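Local atomic coordinates of RidA family protein (Psychrobacter sp. MES7-P7E, PDB entry 6L8P), a protein that probably hydrolyses reactive enamine and imine intermediates of amino-acid metabolism, releasing ammonia, as in other members of the trimeric RidA family. Residues A[67-71]-A[134-138]; A[74-78]-A[137-141]. The protein carries 1 engineered substitution. One frame throughout, in Å; residues are numbered along the deposited sequence.

Contact 1 of 2, residues A[67-71]-A[134-138]; sequences FKAQA and GGVVE
Gln70 reaches from the first turn of helix 67-84 to the chain just ahead of strand 137-144 and takes the backbone N-H of Val136 on its amide oxygen. The bond is nearly straight, 177° at the hydrogen, with Val136 N 3.0 Å from Gln70 OE1 and tilted 15° from the carbonyl plane. With CG anti to its own carbonyl carbon (chi1 -78°), the extended chain carries the amide to Val136. The Gln70 side chain crosses that of Val136 at about a right angle, and Val136 CG2 comes within 3.4 Å of Gln70 OE1. Val136 CG2 also lies at the edge of the Phe67 ring, near its plane, 3.9 Å from Phe67 CD1, so this one methyl sits between amide and ring. Val137 meets the next ring carbon, its CB 3.7 Å from Phe67 CE1, the two side chains crossing at about a right angle, while its CG1 turns to the helix and packs on Gln70 CB at 3.9 Å. Beyond the pair, Leu99 of strand 92-99 and Val107 and Leu108 of helix 105-115 also touch the ring. Two waters join the polar side. One donates to both Gln70 OE1 and Val137 O; the other accepts from Gln70 NE2, 3.0 Å away, and donates to Gly134 O. Gln70 NE2 also hydrogen-bonds to Arg64 O. A buried amide thus has both ends engaged: its oxygen receives a backbone N-H and a water proton, its nitrogen serves a carbonyl and a water, which should fix the flip of the amide and tie the helix start to the approach to the strand.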
ATOM      1  N   PHE A  67       3.213  -3.496 -22.292  1.00 14.32           N
ATOM      2  CA  PHE A  67       2.395  -3.622 -21.090  1.00 15.81           C
ATOM      3  C   PHE A  67       1.751  -4.998 -20.965  1.00 13.04           C
ATOM      4  O   PHE A  67       1.780  -5.587 -19.895  1.00 12.80           O
ATOM      5  CB  PHE A  67       1.297  -2.560 -21.048  1.00 13.09           C
ATOM      6  CG  PHE A  67       0.370  -2.763 -19.916  1.00 13.84           C
ATOM      7  CD1 PHE A  67       0.692  -2.291 -18.653  1.00 15.53           C
ATOM      8  CD2 PHE A  67      -0.811  -3.481 -20.089  1.00 14.67           C
ATOM      9  CE1 PHE A  67      -0.177  -2.551 -17.582  1.00 15.32           C
ATOM     10  CE2 PHE A  67      -1.665  -3.749 -19.031  1.00 17.90           C
ATOM     11  CZ  PHE A  67      -1.339  -3.283 -17.774  1.00 15.62           C
ATOM     12  N   LYS A  68       1.053  -5.484 -22.005  1.00 11.60           N
ATOM     13  CA  LYS A  68       0.303  -6.728 -21.825  1.00 13.01           C
ATOM     14  C   LYS A  68       1.221  -7.876 -21.419  1.00 12.81           C
ATOM     15  O   LYS A  68       0.906  -8.658 -20.508  1.00 12.40           O
ATOM     16  CB  LYS A  68      -0.447  -7.087 -23.116  1.00 14.43           C
ATOM     17  CG  LYS A  68      -1.410  -8.251 -22.891  1.00 19.78           C
ATOM     18  CD  LYS A  68      -2.440  -8.299 -24.026  1.00 26.13           C
ATOM     19  CE  LYS A  68      -3.102  -9.645 -24.082  1.00 39.02           C
ATOM     20  NZ  LYS A  68      -3.465  -9.978 -25.497  1.00 61.38           N
ATOM     21  N   ALA A  69       2.353  -8.006 -22.116  1.00 12.72           N
ATOM     22  CA  ALA A  69       3.288  -9.077 -21.817  1.00 13.04           C
ATOM     23  C   ALA A  69       3.875  -8.923 -20.417  1.00 12.99           C
ATOM     24  O   ALA A  69       4.036  -9.909 -19.691  1.00 11.69           O
ATOM     25  CB  ALA A  69       4.390  -9.099 -22.878  1.00 14.94           C
ATOM     26  N   GLN A  70       4.183  -7.685 -20.016  1.00 11.55           N
ATOM     27  CA  GLN A  70       4.661  -7.485 -18.648  1.00 10.33           C
ATOM     28  C   GLN A  70       3.593  -7.830 -17.626  1.00 10.69           C
ATOM     29  O   GLN A  70       3.903  -8.454 -16.607  1.00 10.44           O
ATOM     30  CB  GLN A  70       5.120  -6.039 -18.435  1.00  9.56           C
ATOM     31  CG  GLN A  70       6.503  -5.797 -19.047  1.00 10.12           C
ATOM     32  CD  GLN A  70       7.026  -4.404 -18.822  1.00  9.99           C
ATOM     33  OE1 GLN A  70       6.805  -3.802 -17.774  1.00 10.80           O
ATOM     34  NE2 GLN A  70       7.714  -3.861 -19.816  1.00 11.42           N
ATOM     35  N   ALA A  71       2.328  -7.442 -17.875  1.00 10.68           N
ATOM     36  CA  ALA A  71       1.260  -7.769 -16.916  1.00  8.93           C
ATOM     37  C   ALA A  71       1.032  -9.286 -16.798  1.00  9.20           C
ATOM     38  O   ALA A  71       0.844  -9.819 -15.687  1.00 10.69           O
ATOM     39  CB  ALA A  71      -0.038  -7.066 -17.323  1.00 10.67           C
ATOM     40  N   GLY A 134      12.478   0.601 -15.153  1.00 11.74           N
ATOM     41  CA  GLY A 134      11.704   1.032 -16.299  1.00 10.92           C
ATOM     42  C   GLY A 134      10.504   0.163 -16.594  1.00 12.41           C
ATOM     43  O   GLY A 134       9.948   0.261 -17.692  1.00 13.03           O
ATOM     44  N   GLY A 135      10.079  -0.662 -15.654  1.00 10.74           N
ATOM     45  CA  GLY A 135       8.830  -1.399 -15.832  1.00  8.50           C
ATOM     46  C   GLY A 135       7.632  -0.469 -15.990  1.00  9.58           C
ATOM     47  O   GLY A 135       7.658   0.708 -15.618  1.00 11.14           O
ATOM     48  N   VAL A 136       6.562  -1.001 -16.606  1.00  8.34           N
ATOM     49  CA  VAL A 136       5.320  -0.232 -16.753  1.00  9.47           C
ATOM     50  C   VAL A 136       4.195  -0.755 -15.876  1.00  9.69           C
ATOM     51  O   VAL A 136       3.106  -0.161 -15.871  1.00  9.66           O
ATOM     52  CB  VAL A 136       4.854  -0.150 -18.224  1.00 11.27           C
ATOM     53  CG1 VAL A 136       5.944   0.532 -19.021  1.00 12.64           C
ATOM     54  CG2 VAL A 136       4.545  -1.504 -18.805  1.00 10.80           C
ATOM     55  N   VAL A 137       4.414  -1.804 -15.099  1.00  7.13           N
ATOM     56  CA  VAL A 137       3.389  -2.299 -14.170  1.00  7.74           C
ATOM     57  C   VAL A 137       4.084  -3.032 -13.023  1.00  9.76           C
ATOM     58  O   VAL A 137       4.999  -3.837 -13.243  1.00 10.16           O
ATOM     59  CB  VAL A 137       2.349  -3.208 -14.896  1.00  8.07           C
ATOM     60  CG1 VAL A 137       3.021  -4.367 -15.644  1.00 11.23           C
ATOM     61  CG2 VAL A 137       1.351  -3.757 -13.865  1.00 11.87           C
ATOM     62  N   GLU A 138       3.661  -2.741 -11.785  1.00  8.25           N
ATOM     63  CA  GLU A 138       4.111  -3.452 -10.593  1.00  7.44           C
ATOM     64  C   GLU A 138       2.867  -3.839  -9.808  1.00  9.09           C
ATOM     65  O   GLU A 138       1.961  -3.016  -9.674  1.00 10.38           O
ATOM     66  CB  GLU A 138       5.024  -2.543  -9.714  1.00  8.03           C
ATOM     67  CG  GLU A 138       5.479  -3.208  -8.447  1.00 10.15           C
ATOM     68  CD  GLU A 138       6.476  -2.338  -7.675  1.00 16.21           C
ATOM     69  OE1 GLU A 138       7.040  -1.366  -8.251  1.00 13.71           O
ATOM     70  OE2 GLU A 138       6.733  -2.612  -6.481  1.00 11.85           O
TER
HETATM   71  O   HOH W   1       6.848  -4.475 -15.108  1.00 10.54           O
HETATM   72  O   HOH W   2       9.264  -1.314 -19.814  1.00 14.94           O

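Contact 2 of 2, residues A[74-78]-A[137-141]; sequences VFENI and VEIES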
ATOM      1  N   VAL A  74       3.874 -10.578 -14.766  1.00  9.66           N
ATOM      2  CA  VAL A  74       3.681 -10.284 -13.347  1.00  8.84           C
ATOM      3  C   VAL A  74       2.774 -11.320 -12.716  1.00 10.11           C
ATOM      4  O   VAL A  74       3.062 -11.829 -11.627  1.00  9.16           O
ATOM      5  CB  VAL A  74       3.101  -8.863 -13.161  1.00 10.19           C
ATOM      6  CG1 VAL A  74       2.574  -8.694 -11.727  1.00 11.39           C
ATOM      7  CG2 VAL A  74       4.148  -7.795 -13.451  1.00 12.05           C
ATOM      8  N   PHE A  75       1.687 -11.676 -13.409  1.00 11.88           N
ATOM      9  CA  PHE A  75       0.809 -12.716 -12.867  1.00 12.16           C
ATOM     10  C   PHE A  75       1.519 -14.070 -12.748  1.00  9.17           C
ATOM     11  O   PHE A  75       1.339 -14.784 -11.757  1.00 12.28           O
ATOM     12  CB  PHE A  75      -0.479 -12.824 -13.704  1.00 13.46           C
ATOM     13  CG  PHE A  75      -1.612 -11.969 -13.160  1.00 10.81           C
ATOM     14  CD1 PHE A  75      -2.326 -12.371 -12.039  1.00 13.91           C
ATOM     15  CD2 PHE A  75      -1.858 -10.732 -13.705  1.00 12.89           C
ATOM     16  CE1 PHE A  75      -3.370 -11.539 -11.506  1.00 16.00           C
ATOM     17  CE2 PHE A  75      -2.852  -9.897 -13.203  1.00 16.26           C
ATOM     18  CZ  PHE A  75      -3.621 -10.319 -12.091  1.00 13.52           C
ATOM     19  N   GLU A  76       2.354 -14.439 -13.735  1.00 11.99           N
ATOM     20  CA  GLU A  76       3.096 -15.700 -13.598  1.00 13.01           C
ATOM     21  C   GLU A  76       4.046 -15.659 -12.399  1.00 10.37           C
ATOM     22  O   GLU A  76       4.189 -16.647 -11.646  1.00 13.63           O
ATOM     23  CB  GLU A  76       3.875 -15.986 -14.887  1.00 15.62           C
ATOM     24  CG  GLU A  76       2.949 -16.250 -16.092  1.00 19.84           C
ATOM     25  CD  GLU A  76       1.951 -17.386 -15.799  1.00 55.89           C
ATOM     26  OE1 GLU A  76       2.384 -18.432 -15.259  1.00 55.90           O
ATOM     27  OE2 GLU A  76       0.738 -17.238 -16.094  1.00 60.26           O
ATOM     28  N   ASN A  77       4.708 -14.505 -12.205  1.00 10.24           N
ATOM     29  CA  ASN A  77       5.619 -14.333 -11.076  1.00  9.22           C
ATOM     30  C   ASN A  77       4.894 -14.414  -9.728  1.00 10.45           C
ATOM     31  O   ASN A  77       5.342 -15.093  -8.788  1.00 11.71           O
ATOM     32  CB  ASN A  77       6.361 -13.001 -11.243  1.00  9.20           C
ATOM     33  CG  ASN A  77       7.283 -12.993 -12.471  1.00 10.77           C
ATOM     34  OD1 ASN A  77       7.581 -14.053 -13.016  1.00 13.42           O
ATOM     35  ND2 ASN A  77       7.725 -11.786 -12.907  1.00 11.42           N
ATOM     36  N   ILE A  78       3.739 -13.748  -9.627  1.00 10.18           N
ATOM     37  CA  ILE A  78       2.956 -13.825  -8.402  1.00  8.81           C
ATOM     38  C   ILE A  78       2.485 -15.243  -8.157  1.00  9.18           C
ATOM     39  O   ILE A  78       2.577 -15.733  -7.034  1.00 10.92           O
ATOM     40  CB  ILE A  78       1.781 -12.832  -8.460  1.00  9.31           C
ATOM     41  CG1 ILE A  78       2.329 -11.393  -8.449  1.00  9.83           C
ATOM     42  CG2 ILE A  78       0.843 -13.044  -7.262  1.00 10.36           C
ATOM     43  CD1 ILE A  78       1.217 -10.340  -8.678  1.00 10.09           C
ATOM     44  N   VAL A 137       4.414  -1.804 -15.099  1.00  7.13           N
ATOM     45  CA  VAL A 137       3.389  -2.299 -14.170  1.00  7.74           C
ATOM     46  C   VAL A 137       4.084  -3.032 -13.023  1.00  9.76           C
ATOM     47  O   VAL A 137       4.999  -3.837 -13.243  1.00 10.16           O
ATOM     48  CB  VAL A 137       2.349  -3.208 -14.896  1.00  8.07           C
ATOM     49  CG1 VAL A 137       3.021  -4.367 -15.644  1.00 11.23           C
ATOM     50  CG2 VAL A 137       1.351  -3.757 -13.865  1.00 11.87           C
ATOM     51  N   GLU A 138       3.661  -2.741 -11.785  1.00  8.25           N
ATOM     52  CA  GLU A 138       4.111  -3.452 -10.593  1.00  7.44           C
ATOM     53  C   GLU A 138       2.867  -3.839  -9.808  1.00  9.09           C
ATOM     54  O   GLU A 138       1.961  -3.016  -9.674  1.00 10.38           O
ATOM     55  CB  GLU A 138       5.024  -2.543  -9.714  1.00  8.03           C
ATOM     56  CG  GLU A 138       5.479  -3.208  -8.447  1.00 10.15           C
ATOM     57  CD  GLU A 138       6.476  -2.338  -7.675  1.00 16.21           C
ATOM     58  OE1 GLU A 138       7.040  -1.366  -8.251  1.00 13.71           O
ATOM     59  OE2 GLU A 138       6.733  -2.612  -6.481  1.00 11.85           O
ATOM     60  N   ILE A 139       2.789  -5.082  -9.322  1.00  8.43           N
ATOM     61  CA  ILE A 139       1.627  -5.505  -8.542  1.00  7.43           C
ATOM     62  C   ILE A 139       2.115  -6.140  -7.268  1.00  7.12           C
ATOM     63  O   ILE A 139       2.965  -7.034  -7.303  1.00  9.54           O
ATOM     64  CB  ILE A 139       0.734  -6.478  -9.334  1.00  7.91           C
ATOM     65  CG1 ILE A 139       0.258  -5.802 -10.635  1.00  9.00           C
ATOM     66  CG2 ILE A 139      -0.440  -6.949  -8.438  1.00  8.92           C
ATOM     67  CD1 ILE A 139      -0.738  -6.669 -11.478  1.00 10.82           C
ATOM     68  N   GLU A 140       1.580  -5.675  -6.124  1.00  7.66           N
ATOM     69  CA  GLU A 140       1.813  -6.241  -4.791  1.00  7.15           C
ATOM     70  C   GLU A 140       0.596  -7.063  -4.397  1.00  8.95           C
ATOM     71  O   GLU A 140      -0.517  -6.751  -4.836  1.00 10.88           O
ATOM     72  CB  GLU A 140       1.960  -5.157  -3.759  1.00 12.12           C
ATOM     73  CG  GLU A 140       2.997  -4.138  -4.044  1.00 14.37           C
ATOM     74  CD  GLU A 140       2.615  -2.839  -3.336  1.00 17.65           C
ATOM     75  OE1 GLU A 140       2.482  -2.843  -2.074  1.00 16.04           O
ATOM     76  OE2 GLU A 140       2.429  -1.801  -4.020  1.00 15.50           O
ATOM     77  N   SER A 141       0.788  -8.058  -3.528  1.00  8.91           N
ATOM     78  CA  SER A 141      -0.328  -8.950  -3.211  1.00  8.73           C
ATOM     79  C   SER A 141      -0.329  -9.294  -1.736  1.00 10.06           C
ATOM     80  O   SER A 141       0.728  -9.411  -1.119  1.00 10.82           O
ATOM     81  CB  SER A 141      -0.228 -10.284  -3.958  1.00 10.38           C
ATOM     82  OG  SER A 141       0.137 -10.072  -5.294  1.00 11.47           O
TER
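Ile139 presents its branched side chain to two successive turns of helix 67-84, meeting Val74 on one and Ile78 on the next. Val74 CG1, anti to the backbone N (chi1 166°), lies 3.7 Å from Ile139 CB and also touches Ile139 CG1 and CD1, the two side chains crossing obliquely. Ile78 comes in at about a right angle, its CD1 3.8 Å from Ile139 CG2. Ile78 CD1 and Ile78 CG2 each lie 3.6 Å from Ser141 OG, so two carbon branches lie against one hydroxyl. Cut back to an alanine, Ile78 would lose both methyls, which is likely to open a gap beside Ile139 CG2 and leave Ser141 OG without its apolar cover. At the flanks the contacts are looser: Val74 CG2 stands 4.2 Å from Val137 CG1, and Phe75 CE2 is 4.2 Å from Ile139 CD1. No hydrogen bond crosses between the two segments; the joint is side-chain packing, set by the alternation of the strand, which turns Val137, Ile139 and Ser141 to the helix and Glu138 and Glu140 away from it. Phe75 is in turn steadied by an edge-to-face stack with Phe112 of helix 105-115, which also touches Ile139. On the far side of the sheet, Glu140 makes a salt bridge with Lys94 of the second subunit. The short axes run 9.5 Å apart at 27°, the helix lying nearly along strand 137-144, which itself runs between strands 47-54 and 92-99, with helix 105-115 beside helix 67-84 on the same face of the sheet.

Overall arrangement
Contacts 1 and 2 follow one another along the same pairing of helix 67-84 with strand 137-144, their centres 9 Å apart. They share Val137, whose CG1 meets the helix in both, so the polar anchor at the strand's start passes directly into apolar packing. The centre of contact 2 is about 1 Å, that of contact 1 about 10 Å, from the centre of the chain. Helix 105-115 borders both, through Phe67 and Ala71 in one and Phe75 and Ile139 in the other. Glu138, which the two contacts share, hydrogen-bonds through OE2 to Ala125 N of the second subunit on the opposite face of the sheet, consistent with the RidA trimer, whose active sites lie at subunit interfaces in relatives.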